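Acireductone dioxygenase (Bacillus anthracis, PDB 4QGL) probably oxidises the methionine-salvage acireductone with molecular oxygen, giving the ketoacid precursor of methionine when iron is bound and carbon monoxide when nickel is bound. Local coordinates at residues E35-S40 with A69-R74. Residues are numbered along the deposited sequence; the frame is centred on the assembly and turned at random.
Sequences EKWNIS and ADVSAR
Glu-35 reaches from the edge strand 33-36 to the helix 65-75 and meets Arg-74 in a salt bridge, with OE1 3.0 Å from NH2. The oxygen comes to the edge of the guanidinium group, in its plane, but the carboxylate itself is turned, the two planes standing 50° apart, and one oxygen alone makes the contact. The same OE1 rests 3.8 Å from CG2 of Val-71, three residues before the arginine. The other methyl of Val-71, CG1, faces the rim of the Trp-37 indole near the ring plane, 4.0 Å from CZ2, an apolar touch at the ring edge.

The second oxygen helps to fix the carboxylate's rotation. NE1 of Trp-37 donates to OE2 of Glu-35 at 2.7 Å, nearly straight at 169°, with the acceptor in the plane of the indole. The glutamate thus divides its oxygens between a neighbour two residues on and the helix, while its chain runs extended beyond CG to span the gap. Arg-74 sets out with CG anti to the backbone nitrogen and then bends at chi3 (-47°), and the guanidinium comes to lie with the carbonyl oxygen of Asp-70 3.9 Å over the centre of one face. Proximity to Arg-74 would be expected to favour the charged form of Glu-35.

Further out, Phe-112 stacks on the indole, Glu-67 and Ile-68 of the helix also touch it, and Val-71 packs on Ile-163 of strand 158-164. Backbone bonds join Glu-35 to Leu-139 of strand 138-142 and Trp-37 to Gly-137 just before that strand. The salt bridge and the valine-indole touch thus join helix 65-75 to the end of strand 33-36 and the loop after it, at the edge of one antiparallel five-stranded sheet of the cupin fold of the acireductone dioxygenase family.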
loop_
_atom_site.group_PDB
_atom_site.type_symbol
_atom_site.label_atom_id
_atom_site.label_comp_id
_atom_site.label_asym_id
_atom_site.label_seq_id
_atom_site.Cartn_x
_atom_site.Cartn_y
_atom_site.Cartn_z
ATOM N N GLU A 35 6.267 3.398 -6.882
ATOM C CA GLU A 35 6.107 3.245 -8.316
ATOM C C GLU A 35 4.702 3.628 -8.626
ATOM O O GLU A 35 3.808 3.432 -7.789
ATOM C CB GLU A 35 6.306 1.805 -8.731
ATOM C CG GLU A 35 7.701 1.251 -8.488
ATOM C CD GLU A 35 7.872 -0.146 -9.078
ATOM O OE1 GLU A 35 8.943 -0.785 -8.866
ATOM O OE2 GLU A 35 6.926 -0.626 -9.764
ATOM N N LYS A 36 4.503 4.176 -9.814
ATOM C CA LYS A 36 3.167 4.445 -10.279
ATOM C C LYS A 36 2.901 3.544 -11.482
ATOM O O LYS A 36 3.599 3.638 -12.505
ATOM C CB LYS A 36 2.999 5.938 -10.616
ATOM C CG LYS A 36 1.545 6.407 -10.914
ATOM C CD LYS A 36 0.769 6.822 -9.637
ATOM C CE LYS A 36 -0.769 6.791 -9.801
ATOM N NZ LYS A 36 -1.471 6.838 -8.471
ATOM N N TRP A 37 1.931 2.636 -11.347
ATOM C CA TRP A 37 1.559 1.736 -12.442
ATOM C C TRP A 37 0.354 2.288 -13.164
ATOM O O TRP A 37 -0.427 3.078 -12.596
ATOM C CB TRP A 37 1.196 0.364 -11.918
ATOM C CG TRP A 37 2.302 -0.316 -11.252
ATOM C CD1 TRP A 37 3.617 0.077 -11.209
ATOM C CD2 TRP A 37 2.224 -1.551 -10.563
ATOM N NE1 TRP A 37 4.360 -0.854 -10.528
ATOM C CE2 TRP A 37 3.528 -1.863 -10.118
ATOM C CE3 TRP A 37 1.184 -2.431 -10.286
ATOM C CZ2 TRP A 37 3.808 -3.012 -9.413
ATOM C CZ3 TRP A 37 1.458 -3.556 -9.596
ATOM C CH2 TRP A 37 2.766 -3.848 -9.156
ATOM N N ASN A 38 0.178 1.845 -14.407
ATOM C CA ASN A 38 -0.826 2.415 -15.275
ATOM C C ASN A 38 -2.200 1.823 -14.980
ATOM O O ASN A 38 -2.579 0.764 -15.457
ATOM C CB ASN A 38 -0.397 2.246 -16.710
ATOM C CG ASN A 38 -1.377 2.861 -17.662
ATOM O OD1 ASN A 38 -1.669 4.067 -17.629
ATOM N ND2 ASN A 38 -1.926 2.039 -18.488
ATOM N N ILE A 39 -2.928 2.541 -14.130
ATOM C CA ILE A 39 -4.193 2.055 -13.550
ATOM C C ILE A 39 -5.300 2.154 -14.595
ATOM O O ILE A 39 -6.268 1.428 -14.514
ATOM C CB ILE A 39 -4.499 2.748 -12.174
ATOM C CG1 ILE A 39 -5.691 2.116 -11.449
ATOM C CG2 ILE A 39 -4.692 4.247 -12.289
ATOM C CD1 ILE A 39 -5.302 0.906 -10.631
ATOM N N SER A 40 -5.114 3.006 -15.604
ATOM C CA SER A 40 -6.047 3.098 -16.755
ATOM C C SER A 40 -6.201 1.792 -17.543
ATOM O O SER A 40 -7.142 1.629 -18.287
ATOM C CB SER A 40 -5.618 4.195 -17.740
ATOM O OG SER A 40 -4.401 3.882 -18.391
ATOM N N ALA A 69 5.899 -8.917 -12.179
ATOM C CA ALA A 69 7.116 -9.640 -12.477
ATOM C C ALA A 69 8.350 -8.769 -12.285
ATOM O O ALA A 69 9.359 -9.228 -11.776
ATOM C CB ALA A 69 7.086 -10.184 -13.910
ATOM N N ASP A 70 8.265 -7.524 -12.726
ATOM C CA ASP A 70 9.415 -6.614 -12.696
ATOM C C ASP A 70 9.817 -6.266 -11.275
ATOM O O ASP A 70 10.983 -6.317 -10.931
ATOM C CB ASP A 70 9.132 -5.334 -13.494
ATOM C CG ASP A 70 9.028 -5.577 -15.028
ATOM O OD1 ASP A 70 9.471 -6.640 -15.567
ATOM O OD2 ASP A 70 8.490 -4.660 -15.700
ATOM N N VAL A 71 8.830 -5.920 -10.469
ATOM C CA VAL A 71 9.032 -5.622 -9.053
ATOM C C VAL A 71 9.385 -6.892 -8.227
ATOM O O VAL A 71 10.185 -6.828 -7.294
ATOM C CB VAL A 71 7.838 -4.800 -8.458
ATOM C CG1 VAL A 71 6.596 -5.644 -8.201
ATOM C CG2 VAL A 71 8.243 -4.103 -7.181
ATOM N N SER A 72 8.835 -8.047 -8.587
ATOM C CA SER A 72 9.199 -9.253 -7.896
ATOM C C SER A 72 10.628 -9.678 -8.206
ATOM O O SER A 72 11.278 -10.219 -7.347
ATOM C CB SER A 72 8.229 -10.352 -8.241
ATOM O OG SER A 72 6.969 -10.050 -7.693
ATOM N N ALA A 73 11.122 -9.423 -9.414
ATOM C CA ALA A 73 12.503 -9.803 -9.803
ATOM C C ALA A 73 13.543 -8.786 -9.361
ATOM O O ALA A 73 14.617 -9.158 -8.948
ATOM C CB ALA A 73 12.606 -10.020 -11.318
ATOM N N ARG A 74 13.220 -7.503 -9.495
ATOM C CA ARG A 74 14.086 -6.409 -9.037
ATOM C C ARG A 74 14.363 -6.542 -7.532
ATOM O O ARG A 74 15.501 -6.463 -7.099
ATOM C CB ARG A 74 13.429 -5.042 -9.360
ATOM C CG ARG A 74 14.257 -3.780 -9.055
ATOM C CD ARG A 74 13.625 -2.484 -9.605
ATOM N NE ARG A 74 13.198 -2.674 -11.000
ATOM C CZ ARG A 74 11.958 -2.521 -11.475
ATOM N NH1 ARG A 74 11.724 -2.770 -12.767
ATOM N NH2 ARG A 74 10.954 -2.111 -10.693
#